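Local structure of secreted protein (Kutzneria albida DSM 43870, 5M6Q) at residues 3-7 against 198-202; 75-80 against 100-106; 85-89 against 117-121; 127-131 against 205-209. The protein is a microbial transglutaminase that probably joins proteins by acyl transfer from the side-chain amide of glutamine, and is used for site-specific protein labelling. All coordinates share one frame. Residue numbers count along the deposited sequence, not the author numbering.

In the fold
The four contacts show how segments distant in sequence are gathered around one antiparallel sheet. Contacts 1 and 4 both reach it, through strands 196-200 and 122-131, and they touch, their centres about 15 Å apart; along the chain their segments alternate. Contacts 2 and 3 involve helix 70-84, the loops on either side of helix 90-99, and the loop between helix 109-112 and strand 122-131. Their centres lie about 17 Å apart, their segments also alternate, and both fall between the two halves of contact 1. Contacts 3 and 4 sit on opposite sides of the chain's centre, about 32 Å apart between centres. Strand 122-131 runs from segment 117-121 on the helical side to contact 4.

Contact 1: 3-7 against 198-202; sequences LAPPL and YQSTL
The N-terminal segment L3-L7, extended from A4 on, passes over the end of strand 196-200. P5 and P6, at phi -70° and -64° with psi 163° and 169°, begin a polyproline-like course that runs to L7. The line from CA of A4 to CA of L7 runs 37° from that joining CA of Q199 and CA of T201, and the closest alpha carbons are those of L7 and T201, 8.0 Å apart.

The polar link is a side chain meeting a backbone: Q199, with chi1 and chi2 both t, reaches out so that its NE2 donates to O of P5 at 3.1 Å and 163°. R14 also donates to that carbonyl. Since strand 13-17, at the edge of the antiparallel sheet, pairs with 196-200, the N-terminal segment is tied to two neighbouring strands of this transglutaminase.

Van der Waals contact falls mainly to L7, an mt rotamer. Its CD1 forms the methyl-methyl pair, 3.7 Å from CG2 of T201, and lies 4.0 Å from C of S200, while its CD2 lies 3.7 Å from O of Q199. At the other end, CB of A4 approaches OE1 of Q199 to 4.1 Å. T201 is an N-cap, its OG1 accepting from N of H204.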
loop_
_atom_site.group_PDB
_atom_site.type_symbol
_atom_site.label_atom_id
_atom_site.label_comp_id
_atom_site.label_asym_id
_atom_site.label_seq_id
_atom_site.Cartn_x
_atom_site.Cartn_y
_atom_site.Cartn_z
ATOM N N LEU A 3 -11.684 -5.478 11.709
ATOM C CA LEU A 3 -12.468 -4.313 11.337
ATOM C C LEU A 3 -13.814 -4.760 10.770
ATOM O O LEU A 3 -14.861 -4.186 11.078
ATOM C CB LEU A 3 -11.699 -3.454 10.326
ATOM C CG LEU A 3 -12.325 -2.108 9.934
ATOM C CD1 LEU A 3 -11.254 -1.069 9.630
ATOM C CD2 LEU A 3 -13.226 -2.273 8.734
ATOM N N ALA A 4 -13.759 -5.801 9.945
ATOM C CA ALA A 4 -14.930 -6.357 9.292
ATOM C C ALA A 4 -14.788 -7.862 9.257
ATOM O O ALA A 4 -13.681 -8.374 9.319
ATOM C CB ALA A 4 -15.079 -5.804 7.879
ATOM N N PRO A 5 -15.909 -8.584 9.150
ATOM C CA PRO A 5 -15.766 -10.031 9.019
ATOM C C PRO A 5 -15.172 -10.403 7.664
ATOM O O PRO A 5 -15.154 -9.579 6.745
ATOM C CB PRO A 5 -17.205 -10.542 9.155
ATOM C CG PRO A 5 -18.045 -9.411 8.720
ATOM C CD PRO A 5 -17.320 -8.162 9.161
ATOM N N PRO A 6 -14.674 -11.633 7.541
ATOM C CA PRO A 6 -14.226 -12.096 6.226
ATOM C C PRO A 6 -15.372 -12.183 5.209
ATOM O O PRO A 6 -16.552 -12.061 5.549
ATOM C CB PRO A 6 -13.642 -13.483 6.516
ATOM C CG PRO A 6 -14.241 -13.900 7.820
ATOM C CD PRO A 6 -14.452 -12.635 8.602
ATOM N N LEU A 7 -15.004 -12.377 3.953
ATOM C CA LEU A 7 -15.977 -12.553 2.894
ATOM C C LEU A 7 -16.586 -13.945 2.967
ATOM O O LEU A 7 -15.928 -14.893 3.390
ATOM C CB LEU A 7 -15.326 -12.356 1.534
ATOM C CG LEU A 7 -14.777 -10.966 1.268
ATOM C CD1 LEU A 7 -13.991 -10.961 -0.038
ATOM C CD2 LEU A 7 -15.925 -9.980 1.214
ATOM N N TYR A 198 -14.608 -0.814 -1.161
ATOM C CA TYR A 198 -14.677 -2.227 -1.515
ATOM C C TYR A 198 -13.775 -3.061 -0.632
ATOM O O TYR A 198 -12.668 -2.660 -0.300
ATOM C CB TYR A 198 -14.255 -2.464 -2.967
ATOM C CG TYR A 198 -15.039 -1.706 -3.989
ATOM C CD1 TYR A 198 -16.439 -1.708 -3.978
ATOM C CD2 TYR A 198 -14.388 -1.000 -4.993
ATOM C CE1 TYR A 198 -17.160 -1.011 -4.941
ATOM C CE2 TYR A 198 -15.096 -0.306 -5.956
ATOM C CZ TYR A 198 -16.479 -0.314 -5.925
ATOM O OH TYR A 198 -17.162 0.377 -6.894
ATOM N N GLN A 199 -14.240 -4.247 -0.299
ATOM C CA GLN A 199 -13.446 -5.222 0.420
ATOM C C GLN A 199 -13.394 -6.439 -0.489
ATOM O O GLN A 199 -14.409 -7.137 -0.656
ATOM C CB GLN A 199 -14.070 -5.539 1.784
ATOM C CG GLN A 199 -13.361 -6.637 2.564
ATOM C CD GLN A 199 -14.178 -7.123 3.752
ATOM O OE1 GLN A 199 -15.340 -6.739 3.916
ATOM N NE2 GLN A 199 -13.573 -7.968 4.588
ATOM N N SER A 200 -12.239 -6.673 -1.108
ATOM C CA SER A 200 -12.139 -7.695 -2.156
ATOM C C SER A 200 -11.186 -8.829 -1.838
ATOM O O SER A 200 -10.265 -8.680 -1.028
ATOM C CB SER A 200 -11.706 -7.056 -3.472
ATOM O OG SER A 200 -12.660 -6.102 -3.887
ATOM N N THR A 201 -11.405 -9.967 -2.482
ATOM C CA THR A 201 -10.351 -10.964 -2.537
ATOM C C THR A 201 -9.216 -10.381 -3.367
ATOM O O THR A 201 -9.436 -9.491 -4.194
ATOM C CB THR A 201 -10.799 -12.266 -3.192
ATOM O OG1 THR A 201 -11.056 -12.003 -4.568
ATOM C CG2 THR A 201 -12.056 -12.837 -2.533
ATOM N N LEU A 202 -8.007 -10.902 -3.176
ATOM C CA LEU A 202 -6.873 -10.492 -3.989
ATOM C C LEU A 202 -7.121 -10.749 -5.466
ATOM O O LEU A 202 -6.812 -9.906 -6.298
ATOM C CB LEU A 202 -5.596 -11.214 -3.545
ATOM C CG LEU A 202 -4.391 -10.849 -4.416
ATOM C CD1 LEU A 202 -4.063 -9.363 -4.299
ATOM C CD2 LEU A 202 -3.174 -11.718 -4.097
#

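Contact 2: 75-80 against 100-106; sequences AVQAAL and DPILKRL
Helix 70-84 packs against a turn of 3-10 helix, 103-105, in the loop that follows helix 90-99, a small apolar interface between a helix flank and a folded loop. Segment 75-80 is regular alpha helix, and its nearest alpha carbon to the loop is that of V76, 7.0 Å from CA of L103.

The main bump is L103, an mt rotamer whose two methyls enter the hollow lined by V76, A79 and L80. Its CD1 lies 3.8 Å from CB of A79 and 3.7 Å from CD2 of L80, and its CD2 lies 4.0 Å from CG1 of V76. The small side chain of A79, directed at the loop, makes the floor on which CD1 rests. V76 (chi1 t) offers CG2 to the gap between I102 and L106, 4.0 Å from CG2 of the first and 3.8 Å from CD1 of the second. I102 extends its CD1 to 4.2 Å from CB of A75. Behind this layer, V76 and L80 touch V219 of strand 214-223, so the helix packs on the sheet too, and L106 reaches F67 of strand 66-67.

D100 (chi1 t) braces the loop, its OD1 accepting from N of I102 and N of L103, both at 3.0 Å: an Asx turn and an Asx motif. A water spans the edge of the interface, donating to O of A79 at 2.9 Å and to OD2 of D100 at 2.5 Å.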
loop_
_atom_site.group_PDB
_atom_site.type_symbol
_atom_site.label_atom_id
_atom_site.label_comp_id
_atom_site.label_asym_id
_atom_site.label_seq_id
_atom_site.Cartn_x
_atom_site.Cartn_y
_atom_site.Cartn_z
ATOM N N ALA A 75 7.674 -11.021 2.985
ATOM C CA ALA A 75 8.969 -11.325 3.598
ATOM C C ALA A 75 9.638 -10.038 4.083
ATOM O O ALA A 75 10.291 -10.002 5.120
ATOM C CB ALA A 75 9.879 -12.059 2.617
ATOM N N VAL A 76 9.460 -8.976 3.320
ATOM C CA VAL A 76 10.073 -7.702 3.645
ATOM C C VAL A 76 9.351 -7.099 4.851
ATOM O O VAL A 76 9.974 -6.555 5.758
ATOM C CB VAL A 76 10.065 -6.779 2.414
ATOM C CG1 VAL A 76 10.372 -5.332 2.814
ATOM C CG2 VAL A 76 11.108 -7.304 1.388
ATOM N N GLN A 77 8.033 -7.256 4.884
ATOM C CA GLN A 77 7.240 -6.846 6.039
ATOM C C GLN A 77 7.726 -7.536 7.307
ATOM O O GLN A 77 7.960 -6.884 8.325
ATOM C CB GLN A 77 5.751 -7.158 5.814
ATOM C CG GLN A 77 4.850 -6.735 6.970
ATOM C CD GLN A 77 3.434 -7.270 6.836
ATOM O OE1 GLN A 77 3.217 -8.382 6.332
ATOM N NE2 GLN A 77 2.458 -6.477 7.274
ATOM N N ALA A 78 7.885 -8.853 7.253
ATOM C CA ALA A 78 8.316 -9.577 8.453
ATOM C C ALA A 78 9.720 -9.141 8.873
ATOM O O ALA A 78 9.992 -8.973 10.056
ATOM C CB ALA A 78 8.267 -11.074 8.237
ATOM N N ALA A 79 10.603 -8.937 7.907
ATOM C CA ALA A 79 11.966 -8.538 8.223
ATOM C C ALA A 79 11.978 -7.164 8.917
ATOM O O ALA A 79 12.651 -6.976 9.933
ATOM C CB ALA A 79 12.819 -8.524 6.964
ATOM N N LEU A 80 11.229 -6.214 8.368
ATOM C CA LEU A 80 11.160 -4.878 8.938
ATOM C C LEU A 80 10.496 -4.854 10.310
ATOM O O LEU A 80 10.965 -4.152 11.210
ATOM C CB LEU A 80 10.419 -3.931 8.003
ATOM C CG LEU A 80 11.152 -3.548 6.725
ATOM C CD1 LEU A 80 10.181 -2.799 5.841
ATOM C CD2 LEU A 80 12.396 -2.711 7.022
ATOM N N ASP A 100 20.709 -7.476 7.624
ATOM C CA ASP A 100 19.607 -8.393 7.323
ATOM C C ASP A 100 19.719 -8.994 5.917
ATOM O O ASP A 100 19.770 -8.258 4.927
ATOM C CB ASP A 100 18.272 -7.676 7.469
ATOM C CG ASP A 100 17.097 -8.609 7.311
ATOM O OD1 ASP A 100 16.658 -8.852 6.160
ATOM O OD2 ASP A 100 16.611 -9.103 8.345
ATOM N N PRO A 101 19.737 -10.334 5.827
ATOM C CA PRO A 101 19.938 -11.040 4.552
ATOM C C PRO A 101 18.994 -10.599 3.420
ATOM O O PRO A 101 19.398 -10.583 2.262
ATOM C CB PRO A 101 19.698 -12.515 4.916
ATOM C CG PRO A 101 19.155 -12.527 6.307
ATOM C CD PRO A 101 19.599 -11.261 6.964
ATOM N N ILE A 102 17.764 -10.229 3.738
ATOM C CA ILE A 102 16.852 -9.764 2.700
ATOM C C ILE A 102 16.974 -8.255 2.462
ATOM O O ILE A 102 17.111 -7.788 1.327
ATOM C CB ILE A 102 15.412 -10.147 3.051
ATOM C CG1 ILE A 102 15.245 -11.664 2.954
ATOM C CG2 ILE A 102 14.424 -9.427 2.160
ATOM C CD1 ILE A 102 13.937 -12.156 3.548
ATOM N N LEU A 103 16.941 -7.486 3.536
ATOM C CA LEU A 103 16.833 -6.044 3.407
ATOM C C LEU A 103 18.101 -5.395 2.812
ATOM O O LEU A 103 18.013 -4.381 2.125
ATOM C CB LEU A 103 16.489 -5.439 4.773
ATOM C CG LEU A 103 15.177 -5.972 5.377
ATOM C CD1 LEU A 103 14.928 -5.401 6.759
ATOM C CD2 LEU A 103 13.990 -5.688 4.476
ATOM N N LYS A 104 19.267 -5.986 3.043
ATOM C CA LYS A 104 20.516 -5.354 2.612
ATOM C C LYS A 104 20.670 -5.326 1.098
ATOM O O LYS A 104 21.437 -4.530 0.575
ATOM C CB LYS A 104 21.729 -6.054 3.242
ATOM C CG LYS A 104 22.028 -7.431 2.697
ATOM C CD LYS A 104 23.201 -8.072 3.442
ATOM C CE LYS A 104 23.592 -9.393 2.810
ATOM N NZ LYS A 104 24.728 -10.061 3.521
ATOM N N ARG A 105 19.937 -6.175 0.382
ATOM C CA ARG A 105 20.025 -6.160 -1.073
ATOM C C ARG A 105 19.049 -5.187 -1.714
ATOM O O ARG A 105 19.047 -5.037 -2.923
ATOM C CB ARG A 105 19.775 -7.547 -1.640
ATOM C CG ARG A 105 20.631 -8.620 -1.018
ATOM C CD ARG A 105 19.823 -9.865 -0.847
ATOM N NE ARG A 105 19.780 -10.695 -2.040
ATOM C CZ ARG A 105 18.760 -11.498 -2.332
ATOM N NH1 ARG A 105 18.798 -12.255 -3.420
ATOM N NH2 ARG A 105 17.692 -11.541 -1.535
ATOM N N LEU A 106 18.215 -4.541 -0.912
ATOM C CA LEU A 106 17.140 -3.700 -1.441
ATOM C C LEU A 106 17.510 -2.226 -1.578
ATOM O O LEU A 106 18.409 -1.749 -0.902
ATOM C CB LEU A 106 15.916 -3.805 -0.544
ATOM C CG LEU A 106 15.330 -5.209 -0.409
ATOM C CD1 LEU A 106 14.096 -5.163 0.465
ATOM C CD2 LEU A 106 15.011 -5.747 -1.777
HETATM O O HOH W 1 14.974 -8.667 10.144
#

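Contact 3: 85-89 against 117-121; sequences DTHPS and IDSAK
Two loops meet where the helical part joins the sheet: 85-89 connects helix 70-84 to helix 90-99, and 117-121 leads into strand 122-131. Their closest alpha carbons are those of H87 and A120, 5.0 Å apart. H87 takes the left-handed backbone conformation (phi 52°, psi 57°), and its ring, with chi1 t, extends to the other loop. There NE2 of H87 donates to OD1 of D118 at 2.6 Å and 155°, a His-carboxylate hydrogen bond in which D118 also has chi1 t.

The ring is held from a second direction as well. CB of A120 sits over one face, 4.0 Å from the centroid of the H87 ring and 13° off its normal, a CH-pi contact, while D118 and S119 approach the ring's edge.

S119-K121 form a turn of 3-10 helix, in which N of K121 donates to O of D118 at 2.8 Å; the backbone of K121 also pairs with K224. At the head of this turn S119 (chi1 p) points at the first loop and donates from OG to O of P88 at 2.5 Å, and the same OG lies 3.3 Å from CD of P88. The P88 carbonyl has a second donor in a water, at 2.9 Å, which accepts from N of S119 at 3.1 Å, so direct and water-mediated links run side by side. One residue on, S89 is the N-cap of helix 90-99.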
loop_
_atom_site.group_PDB
_atom_site.type_symbol
_atom_site.label_atom_id
_atom_site.label_comp_id
_atom_site.label_asym_id
_atom_site.label_seq_id
_atom_site.Cartn_x
_atom_site.Cartn_y
_atom_site.Cartn_z
ATOM N N ASP A 85 10.786 -4.032 16.047
ATOM C CA ASP A 85 10.372 -4.602 17.328
ATOM C C ASP A 85 11.467 -4.516 18.400
ATOM O O ASP A 85 11.203 -4.757 19.578
ATOM C CB ASP A 85 9.935 -6.054 17.162
ATOM C CG ASP A 85 8.430 -6.189 17.021
ATOM O OD1 ASP A 85 7.710 -5.327 17.581
ATOM O OD2 ASP A 85 7.973 -7.142 16.344
ATOM N N THR A 86 12.690 -4.183 17.994
ATOM C CA THR A 86 13.764 -3.955 18.965
ATOM C C THR A 86 13.875 -2.479 19.379
ATOM O O THR A 86 14.806 -2.103 20.077
ATOM C CB THR A 86 15.123 -4.411 18.415
ATOM O OG1 THR A 86 15.503 -3.560 17.329
ATOM C CG2 THR A 86 15.045 -5.844 17.917
ATOM N N HIS A 87 12.914 -1.663 18.947
ATOM C CA HIS A 87 12.901 -0.229 19.242
ATOM C C HIS A 87 14.223 0.457 18.867
ATOM O O HIS A 87 14.871 1.071 19.713
ATOM C CB HIS A 87 12.586 -0.000 20.730
ATOM C CG HIS A 87 12.303 1.429 21.086
ATOM N ND1 HIS A 87 12.154 1.853 22.391
ATOM C CD2 HIS A 87 12.138 2.529 20.314
ATOM C CE1 HIS A 87 11.912 3.152 22.406
ATOM N NE2 HIS A 87 11.898 3.586 21.160
ATOM N N PRO A 88 14.637 0.360 17.592
ATOM C CA PRO A 88 15.879 1.056 17.231
ATOM C C PRO A 88 15.725 2.570 17.047
ATOM O O PRO A 88 14.632 3.054 16.739
ATOM C CB PRO A 88 16.261 0.404 15.902
ATOM C CG PRO A 88 14.963 0.022 15.307
ATOM C CD PRO A 88 14.105 -0.423 16.462
ATOM N N SER A 89 16.814 3.305 17.262
ATOM C CA SER A 89 16.921 4.688 16.810
ATOM C C SER A 89 17.136 4.647 15.306
ATOM O O SER A 89 17.496 3.596 14.781
ATOM C CB SER A 89 18.087 5.410 17.501
ATOM O OG SER A 89 19.329 4.952 16.998
ATOM N N ILE A 117 9.007 9.534 13.903
ATOM C CA ILE A 117 8.154 8.639 14.680
ATOM C C ILE A 117 9.018 7.610 15.405
ATOM O O ILE A 117 9.811 6.910 14.780
ATOM C CB ILE A 117 7.105 7.944 13.790
ATOM C CG1 ILE A 117 6.231 8.986 13.088
ATOM C CG2 ILE A 117 6.231 6.998 14.615
ATOM C CD1 ILE A 117 5.344 8.402 11.989
ATOM N N ASP A 118 8.877 7.511 16.719
ATOM C CA ASP A 118 9.644 6.514 17.462
ATOM C C ASP A 118 9.338 5.079 16.989
ATOM O O ASP A 118 8.183 4.705 16.779
ATOM C CB ASP A 118 9.373 6.651 18.954
ATOM C CG ASP A 118 10.133 5.632 19.770
ATOM O OD1 ASP A 118 11.379 5.711 19.819
ATOM O OD2 ASP A 118 9.487 4.740 20.357
ATOM N N SER A 119 10.377 4.272 16.829
ATOM C CA SER A 119 10.228 2.999 16.130
ATOM C C SER A 119 9.302 2.020 16.866
ATOM O O SER A 119 8.772 1.101 16.256
ATOM C CB SER A 119 11.601 2.355 15.900
ATOM O OG SER A 119 12.283 2.193 17.131
ATOM N N ALA A 120 9.095 2.233 18.161
ATOM C CA ALA A 120 8.165 1.408 18.928
ATOM C C ALA A 120 6.705 1.635 18.501
ATOM O O ALA A 120 5.835 0.803 18.775
ATOM C CB ALA A 120 8.321 1.677 20.400
ATOM N N LYS A 121 6.443 2.760 17.838
ATOM C CA LYS A 121 5.104 3.084 17.356
ATOM C C LYS A 121 4.882 2.691 15.882
ATOM O O LYS A 121 3.891 3.082 15.284
ATOM C CB LYS A 121 4.839 4.581 17.510
ATOM C CG LYS A 121 4.917 5.128 18.936
ATOM C CD LYS A 121 4.741 6.648 18.916
ATOM C CE LYS A 121 4.678 7.258 20.319
ATOM N NZ LYS A 121 4.571 8.750 20.234
HETATM O O HOH W 2 13.220 5.533 16.713
#

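Contact 4: 127-131 against 205-209; sequences FSKRF and YSRPL
The guanidinium of R130 gathers the carbonyls of a turning chain: NH1 donates to O of Y205 at 2.8 Å and to O of R207 at 2.7 Å, and NH2 donates to that same R207 oxygen at 2.8 Å. Both oxygens lie near the guanidinium plane, whereas C of S206 lies over one face, 3.2 Å from NH1. This fits an arginine projecting from a strand into a loop that curls round its tip. A weak hydrogen bond runs from OH of Y205 to the backbone O of S128, at 2.7 Å.

The backbone of 127-131 is regular strand, part of 122-131 within the antiparallel sheet, with S128 and R130 directed at the other segment. Segment 205-209 runs on from helix 202-205 toward strand 214-223. The closest alpha carbons are those of R130 and S206, 8.0 Å apart. In R130, chi1 m and chi2 t carry CD over one face of the Y205 ring, and chi3 p turns the guanidinium toward the carbonyls; its CG lies 3.7 Å from OH of Y205. CE2 of Y205, whose chi1 is t, lies 3.6 Å from OG of S128, a hydroxyl engaged with Q215. CD1 of L209 reaches NH1 of R130 at 3.7 Å.

Across the two segments the arginine meets neutral carbonyl oxygens rather than a carboxylate, so its charge is met by backbone dipoles and the hold depends on the loop's path.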
loop_
_atom_site.group_PDB
_atom_site.type_symbol
_atom_site.label_atom_id
_atom_site.label_comp_id
_atom_site.label_asym_id
_atom_site.label_seq_id
_atom_site.Cartn_x
_atom_site.Cartn_y
_atom_site.Cartn_z
ATOM N N PHE A 127 0.278 -2.624 0.976
ATOM C CA PHE A 127 -0.825 -2.297 0.100
ATOM C C PHE A 127 -0.386 -2.652 -1.300
ATOM O O PHE A 127 0.800 -2.803 -1.556
ATOM C CB PHE A 127 -1.228 -0.825 0.229
ATOM C CG PHE A 127 -0.135 0.132 -0.111
ATOM C CD1 PHE A 127 0.053 0.558 -1.416
ATOM C CD2 PHE A 127 0.695 0.634 0.881
ATOM C CE1 PHE A 127 1.067 1.458 -1.736
ATOM C CE2 PHE A 127 1.714 1.525 0.567
ATOM C CZ PHE A 127 1.889 1.942 -0.742
ATOM N N SER A 128 -1.346 -2.790 -2.203
ATOM C CA SER A 128 -1.062 -3.131 -3.577
ATOM C C SER A 128 -1.529 -2.021 -4.477
ATOM O O SER A 128 -2.665 -1.550 -4.370
ATOM C CB SER A 128 -1.752 -4.430 -3.980
ATOM O OG SER A 128 -1.446 -4.715 -5.331
ATOM N N LYS A 129 -0.658 -1.625 -5.387
ATOM C CA LYS A 129 -0.970 -0.550 -6.291
ATOM C C LYS A 129 -1.006 -1.059 -7.720
ATOM O O LYS A 129 -0.104 -1.765 -8.169
ATOM C CB LYS A 129 0.056 0.584 -6.151
ATOM C CG LYS A 129 -0.128 1.716 -7.135
ATOM C CD LYS A 129 1.126 2.621 -7.125
ATOM C CE LYS A 129 1.049 3.694 -8.182
ATOM N NZ LYS A 129 -0.154 4.584 -8.016
ATOM N N ARG A 130 -2.059 -0.687 -8.429
ATOM C CA ARG A 130 -2.190 -0.991 -9.836
ATOM C C ARG A 130 -2.075 0.311 -10.619
ATOM O O ARG A 130 -2.618 1.349 -10.219
ATOM C CB ARG A 130 -3.525 -1.685 -10.128
ATOM C CG ARG A 130 -3.787 -2.931 -9.272
ATOM C CD ARG A 130 -5.016 -3.707 -9.751
ATOM N NE ARG A 130 -4.906 -4.134 -11.150
ATOM C CZ ARG A 130 -5.853 -4.792 -11.817
ATOM N NH1 ARG A 130 -6.990 -5.130 -11.215
ATOM N NH2 ARG A 130 -5.665 -5.122 -13.088
ATOM N N PHE A 131 -1.361 0.259 -11.728
ATOM C CA PHE A 131 -1.076 1.464 -12.487
ATOM C C PHE A 131 -0.759 1.142 -13.944
ATOM O O PHE A 131 -0.766 -0.019 -14.361
ATOM C CB PHE A 131 0.078 2.241 -11.830
ATOM C CG PHE A 131 1.388 1.480 -11.771
ATOM C CD1 PHE A 131 1.607 0.509 -10.797
ATOM C CD2 PHE A 131 2.413 1.767 -12.669
ATOM C CE1 PHE A 131 2.814 -0.169 -10.723
ATOM C CE2 PHE A 131 3.639 1.084 -12.602
ATOM C CZ PHE A 131 3.837 0.114 -11.631
ATOM N N TYR A 205 -9.480 -7.956 -6.693
ATOM C CA TYR A 205 -8.749 -6.699 -6.724
ATOM C C TYR A 205 -7.766 -6.672 -7.913
ATOM O O TYR A 205 -7.566 -5.635 -8.541
ATOM C CB TYR A 205 -7.998 -6.459 -5.401
ATOM C CG TYR A 205 -7.141 -5.216 -5.493
ATOM C CD1 TYR A 205 -7.725 -3.950 -5.469
ATOM C CD2 TYR A 205 -5.766 -5.304 -5.686
ATOM C CE1 TYR A 205 -6.950 -2.800 -5.584
ATOM C CE2 TYR A 205 -4.984 -4.158 -5.806
ATOM C CZ TYR A 205 -5.590 -2.915 -5.754
ATOM O OH TYR A 205 -4.833 -1.771 -5.895
ATOM N N SER A 206 -7.188 -7.824 -8.237
ATOM C CA SER A 206 -6.142 -7.920 -9.260
ATOM C C SER A 206 -6.649 -8.248 -10.673
ATOM O O SER A 206 -5.855 -8.366 -11.608
ATOM C CB SER A 206 -5.119 -8.993 -8.856
ATOM O OG SER A 206 -4.651 -8.806 -7.530
ATOM N N ARG A 207 -7.953 -8.423 -10.831
ATOM C CA ARG A 207 -8.512 -8.878 -12.109
ATOM C C ARG A 207 -8.114 -7.989 -13.311
ATOM O O ARG A 207 -7.909 -6.791 -13.160
ATOM C CB ARG A 207 -10.034 -8.962 -12.001
ATOM C CG ARG A 207 -10.717 -7.627 -11.999
ATOM C CD ARG A 207 -12.175 -7.737 -11.579
ATOM N NE ARG A 207 -12.834 -6.446 -11.728
ATOM C CZ ARG A 207 -12.672 -5.418 -10.902
ATOM N NH1 ARG A 207 -11.877 -5.524 -9.842
ATOM N NH2 ARG A 207 -13.308 -4.278 -11.140
ATOM N N PRO A 208 -7.992 -8.593 -14.504
ATOM C CA PRO A 208 -7.636 -7.877 -15.732
ATOM C C PRO A 208 -8.544 -6.688 -15.984
ATOM O O PRO A 208 -9.760 -6.807 -15.892
ATOM C CB PRO A 208 -7.820 -8.942 -16.821
ATOM C CG PRO A 208 -7.606 -10.228 -16.108
ATOM C CD PRO A 208 -8.204 -10.032 -14.758
ATOM N N LEU A 209 -7.947 -5.539 -16.261
ATOM C CA LEU A 209 -8.701 -4.315 -16.490
ATOM C C LEU A 209 -8.000 -3.512 -17.570
ATOM O O LEU A 209 -6.776 -3.582 -17.700
ATOM C CB LEU A 209 -8.818 -3.504 -15.194
ATOM C CG LEU A 209 -9.739 -4.036 -14.095
ATOM C CD1 LEU A 209 -9.641 -3.155 -12.857
ATOM C CD2 LEU A 209 -11.184 -4.108 -14.584
#